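HcgB (Methanococcus maripaludis, PDB 5D5P) probably acts as a guanylyltransferase in the biosynthesis of the FeGP cofactor of [Fe]-hydrogenase. Local coordinates at residues V90-R101 with L112-L123. Residues are numbered along the deposited sequence; the frame is centred on the assembly and turned at random.
Sequences VDSSDADLIITR and LLLIMDKKGRIL
Leu97 rests its CD1 methyl on residues of the next two strands, 3.8 Å from Ile115 CG2 and 3.9 Å from Leu123 CD1. Its CG stands anti to the backbone N (chi1 -158°), swinging the methyls over Ile115. Replacing this leucine with an alanine would probably leave a gap against Ile115 CG2 and Leu123 CD1, each losing a methyl neighbour. Ile99 CG2 meets Leu113 CD1 at 4.2 Å; leucines and beta-branched isoleucines suit a buried layer covered by helix 138-151, where Arg101 pairs with Glu145. Strands 97-103 and 111-117 form the antiparallel hairpin in the mixed five-stranded sheet, zipped at two hydrogen-bonded pairs, Ile98 with Met116 and Thr100 with Leu114. Those four side chains share the other face, where Ile98, Thr100 and Met116 touch helix 81-92. Thr100 suits both neighbours: CG2 sits 3.6 Å from Leu114 CB and touches Met116 SD, while OG1, anti to the backbone N (chi1 179°), bonds to Ala82 O. Met116 bends at chi3 (59°), and its CE reaches 4.2 Å from Val90 CG2 on that helix. Val90 CG1 packs 3.5 Å from Lys118 O, against the type I turn Asp117 to Gly120. Asp117 braces this turn: OD1 accepts from Lys119 N, forming an Asx turn, and on the opposite face from Arg121 N; a salt bridge ties OD2 to NE and NH2 of Arg121, whose guanidinium is roofed by Lys119 CD.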
ATOM      1  N   VAL A  90      -9.228   1.483  14.763  1.00 21.86           N
ATOM      2  CA  VAL A  90      -9.877   0.182  14.919  1.00 21.85           C
ATOM      3  C   VAL A  90      -9.934  -0.316  16.372  1.00 23.27           C
ATOM      4  O   VAL A  90     -11.000  -0.771  16.848  1.00 24.29           O
ATOM      5  CB  VAL A  90      -9.178  -0.882  14.056  1.00 23.27           C
ATOM      6  CG1 VAL A  90      -9.644  -2.303  14.438  1.00 25.84           C
ATOM      7  CG2 VAL A  90      -9.409  -0.583  12.584  1.00 22.85           C
ATOM      8  N   ASP A  91      -8.825  -0.196  17.094  1.00 20.92           N
ATOM      9  CA  ASP A  91      -8.725  -0.838  18.400  1.00 21.30           C
ATOM     10  C   ASP A  91      -9.278  -0.002  19.536  1.00 22.67           C
ATOM     11  O   ASP A  91      -9.518  -0.515  20.618  1.00 24.34           O
ATOM     12  CB  ASP A  91      -7.264  -1.200  18.686  1.00 23.25           C
ATOM     13  CG  ASP A  91      -6.763  -2.283  17.747  1.00 27.86           C
ATOM     14  OD1 ASP A  91      -7.607  -2.936  17.083  1.00 28.40           O
ATOM     15  OD2 ASP A  91      -5.539  -2.475  17.640  1.00 29.40           O
ATOM     16  N   SER A  92      -9.491   1.286  19.291  1.00 24.51           N
ATOM     17  CA  SER A  92      -9.871   2.154  20.385  1.00 23.87           C
ATOM     18  C   SER A  92     -11.279   2.721  20.233  1.00 26.95           C
ATOM     19  O   SER A  92     -11.738   3.444  21.111  1.00 28.95           O
ATOM     20  CB  SER A  92      -8.844   3.302  20.523  1.00 27.64           C
ATOM     21  OG  SER A  92      -8.943   4.198  19.414  1.00 29.64           O
ATOM     22  N   SER A  93     -11.967   2.366  19.153  1.00 27.59           N
ATOM     23  CA  SER A  93     -13.330   2.877  18.910  1.00 32.32           C
ATOM     24  C   SER A  93     -14.222   1.794  18.318  1.00 33.18           C
ATOM     25  O   SER A  93     -13.757   0.683  18.094  1.00 32.83           O
ATOM     26  CB  SER A  93     -13.285   4.087  17.981  1.00 35.56           C
ATOM     27  OG  SER A  93     -13.066   3.704  16.631  1.00 39.19           O
ATOM     28  N   ASP A  94     -15.518   2.062  18.112  1.00 36.88           N
ATOM     29  CA  ASP A  94     -16.305   1.050  17.402  1.00 38.95           C
ATOM     30  C   ASP A  94     -16.783   1.550  16.032  1.00 36.74           C
ATOM     31  O   ASP A  94     -17.921   1.317  15.628  1.00 37.59           O
ATOM     32  CB  ASP A  94     -17.466   0.515  18.242  1.00 47.47           C
ATOM     33  CG  ASP A  94     -17.019  -0.622  19.185  1.00 54.96           C
ATOM     34  OD1 ASP A  94     -16.532  -1.676  18.687  1.00 55.46           O
ATOM     35  OD2 ASP A  94     -17.174  -0.477  20.419  1.00 58.99           O
ATOM     36  N   ALA A  95     -15.873   2.205  15.315  1.00 34.07           N
ATOM     37  CA  ALA A  95     -16.130   2.629  13.933  1.00 31.40           C
ATOM     38  C   ALA A  95     -16.400   1.418  13.047  1.00 31.01           C
ATOM     39  O   ALA A  95     -15.798   0.361  13.255  1.00 30.57           O
ATOM     40  CB  ALA A  95     -14.940   3.431  13.393  1.00 26.87           C
ATOM     41  N   ASP A  96     -17.301   1.577  12.072  1.00 28.85           N
ATOM     42  CA  ASP A  96     -17.611   0.558  11.055  1.00 31.38           C
ATOM     43  C   ASP A  96     -16.630   0.622   9.898  1.00 28.87           C
ATOM     44  O   ASP A  96     -16.434  -0.345   9.148  1.00 30.73           O
ATOM     45  CB  ASP A  96     -19.005   0.767  10.455  1.00 37.39           C
ATOM     46  CG  ASP A  96     -20.093   0.672  11.470  1.00 48.43           C
ATOM     47  OD1 ASP A  96     -19.953  -0.143  12.407  1.00 53.82           O
ATOM     48  OD2 ASP A  96     -21.099   1.395  11.315  1.00 48.94           O
ATOM     49  N   LEU A  97     -16.054   1.798   9.730  1.00 23.68           N
ATOM     50  CA  LEU A  97     -15.176   2.060   8.595  1.00 22.98           C
ATOM     51  C   LEU A  97     -14.116   3.047   9.058  1.00 18.69           C
ATOM     52  O   LEU A  97     -14.439   3.998   9.766  1.00 21.95           O
ATOM     53  CB  LEU A  97     -15.987   2.626   7.413  1.00 25.20           C
ATOM     54  CG  LEU A  97     -15.365   2.482   6.021  1.00 24.78           C
ATOM     55  CD1 LEU A  97     -15.374   1.007   5.550  1.00 24.38           C
ATOM     56  CD2 LEU A  97     -16.057   3.411   5.020  1.00 24.88           C
ATOM     57  N   ILE A  98     -12.869   2.798   8.685  1.00 17.89           N
ATOM     58  CA  ILE A  98     -11.759   3.662   9.072  1.00 19.42           C
ATOM     59  C   ILE A  98     -11.050   4.140   7.807  1.00 20.02           C
ATOM     60  O   ILE A  98     -10.700   3.343   6.944  1.00 22.21           O
ATOM     61  CB  ILE A  98     -10.736   2.934   9.972  1.00 21.85           C
ATOM     62  CG1 ILE A  98     -11.331   2.655  11.351  1.00 24.35           C
ATOM     63  CG2 ILE A  98      -9.454   3.787  10.156  1.00 21.64           C
ATOM     64  CD1 ILE A  98     -12.308   1.472  11.384  1.00 25.37           C
ATOM     65  N   ILE A  99     -10.856   5.448   7.699  1.00 19.57           N
ATOM     66  CA  ILE A  99     -10.052   5.973   6.604  1.00 19.35           C
ATOM     67  C   ILE A  99      -8.790   6.537   7.189  1.00 20.30           C
ATOM     68  O   ILE A  99      -8.845   7.351   8.112  1.00 20.55           O
ATOM     69  CB  ILE A  99     -10.793   7.052   5.798  1.00 24.90           C
ATOM     70  CG1 ILE A  99     -12.074   6.436   5.244  1.00 29.98           C
ATOM     71  CG2 ILE A  99      -9.851   7.571   4.672  1.00 19.88           C
ATOM     72  CD1 ILE A  99     -12.985   7.419   4.700  1.00 38.90           C
ATOM     73  N   THR A 100      -7.657   6.031   6.724  1.00 17.20           N
ATOM     74  CA  THR A 100      -6.378   6.441   7.294  1.00 22.10           C
ATOM     75  C   THR A 100      -5.421   6.862   6.215  1.00 21.92           C
ATOM     76  O   THR A 100      -5.490   6.384   5.089  1.00 19.52           O
ATOM     77  CB  THR A 100      -5.745   5.280   8.118  1.00 23.82           C
ATOM     78  OG1 THR A 100      -4.487   5.703   8.634  1.00 23.38           O
ATOM     79  CG2 THR A 100      -5.530   4.034   7.236  1.00 24.25           C
ATOM     80  N   ARG A 101      -4.518   7.779   6.550  1.00 20.83           N
ATOM     81  CA  ARG A 101      -3.518   8.167   5.591  1.00 24.80           C
ATOM     82  C   ARG A 101      -2.245   8.430   6.360  1.00 26.85           C
ATOM     83  O   ARG A 101      -2.308   8.917   7.477  1.00 31.00           O
ATOM     84  CB  ARG A 101      -3.967   9.411   4.840  1.00 30.56           C
ATOM     85  CG  ARG A 101      -2.975   9.923   3.882  1.00 38.51           C
ATOM     86  CD  ARG A 101      -3.252  11.339   3.470  1.00 37.06           C
ATOM     87  NE  ARG A 101      -2.389  11.620   2.345  1.00 38.40           N
ATOM     88  CZ  ARG A 101      -1.373  12.464   2.352  1.00 38.89           C
ATOM     89  NH1 ARG A 101      -1.048  13.131   3.457  1.00 40.47           N
ATOM     90  NH2 ARG A 101      -0.684  12.617   1.237  1.00 37.95           N
ATOM     91  N   LEU A 112       0.375   6.625   1.828  1.00 18.83           N
ATOM     92  CA  LEU A 112      -0.598   5.564   1.563  1.00 18.32           C
ATOM     93  C   LEU A 112      -1.904   5.939   2.239  1.00 19.47           C
ATOM     94  O   LEU A 112      -1.895   6.330   3.421  1.00 19.27           O
ATOM     95  CB  LEU A 112      -0.079   4.207   2.111  1.00 17.83           C
ATOM     96  CG  LEU A 112      -1.070   3.055   2.100  1.00 19.35           C
ATOM     97  CD1 LEU A 112      -1.382   2.580   0.667  1.00 20.77           C
ATOM     98  CD2 LEU A 112      -0.515   1.891   2.946  1.00 19.44           C
ATOM     99  N   LEU A 113      -3.011   5.883   1.492  1.00 19.25           N
ATOM    100  CA  LEU A 113      -4.337   5.975   2.091  1.00 20.23           C
ATOM    101  C   LEU A 113      -4.965   4.571   2.071  1.00 20.02           C
ATOM    102  O   LEU A 113      -4.858   3.859   1.088  1.00 19.50           O
ATOM    103  CB  LEU A 113      -5.228   6.992   1.329  1.00 20.48           C
ATOM    104  CG  LEU A 113      -6.669   7.093   1.840  1.00 19.75           C
ATOM    105  CD1 LEU A 113      -7.179   8.522   1.631  1.00 26.61           C
ATOM    106  CD2 LEU A 113      -7.579   6.150   1.075  1.00 21.83           C
ATOM    107  N   LEU A 114      -5.608   4.183   3.172  1.00 19.01           N
ATOM    108  CA  LEU A 114      -6.316   2.908   3.268  1.00 18.42           C
ATOM    109  C   LEU A 114      -7.738   3.142   3.727  1.00 17.09           C
ATOM    110  O   LEU A 114      -8.021   4.051   4.520  1.00 18.95           O
ATOM    111  CB  LEU A 114      -5.635   1.958   4.264  1.00 16.96           C
ATOM    112  CG  LEU A 114      -4.192   1.533   3.942  1.00 17.94           C
ATOM    113  CD1 LEU A 114      -3.611   0.766   5.155  1.00 20.19           C
ATOM    114  CD2 LEU A 114      -4.154   0.662   2.704  1.00 18.81           C
ATOM    115  N   ILE A 115      -8.646   2.345   3.192  1.00 17.15           N
ATOM    116  CA  ILE A 115      -9.973   2.199   3.776  1.00 18.48           C
ATOM    117  C   ILE A 115     -10.030   0.813   4.396  1.00 17.70           C
ATOM    118  O   ILE A 115      -9.785  -0.192   3.711  1.00 19.39           O
ATOM    119  CB  ILE A 115     -11.079   2.382   2.734  1.00 19.27           C
ATOM    120  CG1 ILE A 115     -10.891   3.716   2.009  1.00 18.69           C
ATOM    121  CG2 ILE A 115     -12.451   2.263   3.401  1.00 24.01           C
ATOM    122  CD1 ILE A 115     -12.016   4.011   0.981  1.00 20.03           C
ATOM    123  N   MET A 116     -10.250   0.797   5.710  1.00 17.39           N
ATOM    124  CA  MET A 116     -10.254  -0.409   6.519  1.00 19.45           C
ATOM    125  C   MET A 116     -11.624  -0.650   7.157  1.00 21.17           C
ATOM    126  O   MET A 116     -12.389   0.294   7.400  1.00 21.90           O
ATOM    127  CB  MET A 116      -9.171  -0.302   7.582  1.00 20.56           C
ATOM    128  CG  MET A 116      -7.764  -0.256   6.956  1.00 17.73           C
ATOM    129  SD  MET A 116      -6.536   0.386   8.130  1.00 27.95           S
ATOM    130  CE  MET A 116      -6.625  -0.747   9.492  1.00 28.25           C
ATOM    131  N   ASP A 117     -11.946  -1.908   7.457  1.00 21.13           N
ATOM    132  CA  ASP A 117     -13.238  -2.157   8.084  1.00 26.02           C
ATOM    133  C   ASP A 117     -13.063  -2.277   9.606  1.00 23.42           C
ATOM    134  O   ASP A 117     -11.994  -1.990  10.149  1.00 21.57           O
ATOM    135  CB  ASP A 117     -13.922  -3.409   7.496  1.00 28.84           C
ATOM    136  CG  ASP A 117     -13.388  -4.721   8.072  1.00 34.25           C
ATOM    137  OD1 ASP A 117     -12.324  -4.742   8.705  1.00 24.40           O
ATOM    138  OD2 ASP A 117     -14.106  -5.739   7.975  1.00 45.21           O
ATOM    139  N   LYS A 118     -14.126  -2.692  10.281  1.00 23.20           N
ATOM    140  CA  LYS A 118     -14.153  -2.648  11.743  1.00 23.55           C
ATOM    141  C   LYS A 118     -13.155  -3.569  12.407  1.00 24.11           C
ATOM    142  O   LYS A 118     -12.866  -3.394  13.591  1.00 25.41           O
ATOM    143  CB  LYS A 118     -15.566  -2.973  12.239  1.00 28.62           C
ATOM    144  CG  LYS A 118     -16.047  -4.323  11.769  1.00 37.61           C
ATOM    145  CD  LYS A 118     -17.461  -4.625  12.264  1.00 43.89           C
ATOM    146  CE  LYS A 118     -18.000  -5.887  11.602  1.00 47.23           C
ATOM    147  NZ  LYS A 118     -17.084  -7.040  11.819  1.00 46.85           N
ATOM    148  N   LYS A 119     -12.642  -4.546  11.657  1.00 21.85           N
ATOM    149  CA  LYS A 119     -11.604  -5.474  12.160  1.00 19.80           C
ATOM    150  C   LYS A 119     -10.200  -5.118  11.724  1.00 21.80           C
ATOM    151  O   LYS A 119      -9.255  -5.821  12.045  1.00 24.02           O
ATOM    152  CB  LYS A 119     -11.868  -6.911  11.670  1.00 23.63           C
ATOM    153  CG  LYS A 119     -13.129  -7.541  12.216  1.00 30.32           C
ATOM    154  CD  LYS A 119     -13.254  -8.992  11.788  1.00 34.66           C
ATOM    155  CE  LYS A 119     -14.355  -9.692  12.559  1.00 39.22           C
ATOM    156  NZ  LYS A 119     -14.648 -11.013  11.992  1.00 46.11           N
ATOM    157  N   GLY A 120     -10.073  -4.056  10.950  1.00 20.16           N
ATOM    158  CA  GLY A 120      -8.766  -3.673  10.428  1.00 20.89           C
ATOM    159  C   GLY A 120      -8.425  -4.308   9.082  1.00 24.80           C
ATOM    160  O   GLY A 120      -7.318  -4.106   8.546  1.00 21.78           O
ATOM    161  N   ARG A 121      -9.385  -5.017   8.494  1.00 21.65           N
ATOM    162  CA  ARG A 121      -9.161  -5.576   7.156  1.00 20.93           C
ATOM    163  C   ARG A 121      -9.096  -4.488   6.108  1.00 23.04           C
ATOM    164  O   ARG A 121      -9.867  -3.541   6.144  1.00 23.55           O
ATOM    165  CB  ARG A 121     -10.264  -6.574   6.802  1.00 20.78           C
ATOM    166  CG  ARG A 121     -10.266  -7.742   7.738  1.00 22.35           C
ATOM    167  CD  ARG A 121     -11.404  -8.728   7.454  1.00 25.02           C
ATOM    168  NE  ARG A 121     -12.686  -8.163   7.855  1.00 25.13           N
ATOM    169  CZ  ARG A 121     -13.755  -8.876   8.210  1.00 27.12           C
ATOM    170  NH1 ARG A 121     -13.744 -10.225   8.160  1.00 27.06           N
ATOM    171  NH2 ARG A 121     -14.859  -8.238   8.600  1.00 28.17           N
ATOM    172  N   ILE A 122      -8.181  -4.649   5.154  1.00 20.78           N
ATOM    173  CA  ILE A 122      -7.959  -3.595   4.171  1.00 20.22           C
ATOM    174  C   ILE A 122      -8.838  -3.797   2.943  1.00 19.00           C
ATOM    175  O   ILE A 122      -8.760  -4.831   2.290  1.00 18.68           O
ATOM    176  CB  ILE A 122      -6.479  -3.566   3.749  1.00 20.28           C
ATOM    177  CG1 ILE A 122      -5.629  -3.130   4.941  1.00 24.09           C
ATOM    178  CG2 ILE A 122      -6.262  -2.603   2.569  1.00 19.81           C
ATOM    179  CD1 ILE A 122      -4.156  -3.460   4.738  1.00 25.45           C
ATOM    180  N   LEU A 123      -9.662  -2.794   2.625  1.00 19.11           N
ATOM    181  CA  LEU A 123     -10.640  -2.920   1.547  1.00 18.10           C
ATOM    182  C   LEU A 123     -10.124  -2.345   0.228  1.00 17.02           C
ATOM    183  O   LEU A 123     -10.365  -2.885  -0.834  1.00 20.04           O
ATOM    184  CB  LEU A 123     -11.951  -2.226   1.941  1.00 19.28           C
ATOM    185  CG  LEU A 123     -12.525  -2.640   3.291  1.00 20.87           C
ATOM    186  CD1 LEU A 123     -13.836  -1.917   3.503  1.00 23.30           C
ATOM    187  CD2 LEU A 123     -12.789  -4.151   3.288  1.00 24.78           C
TER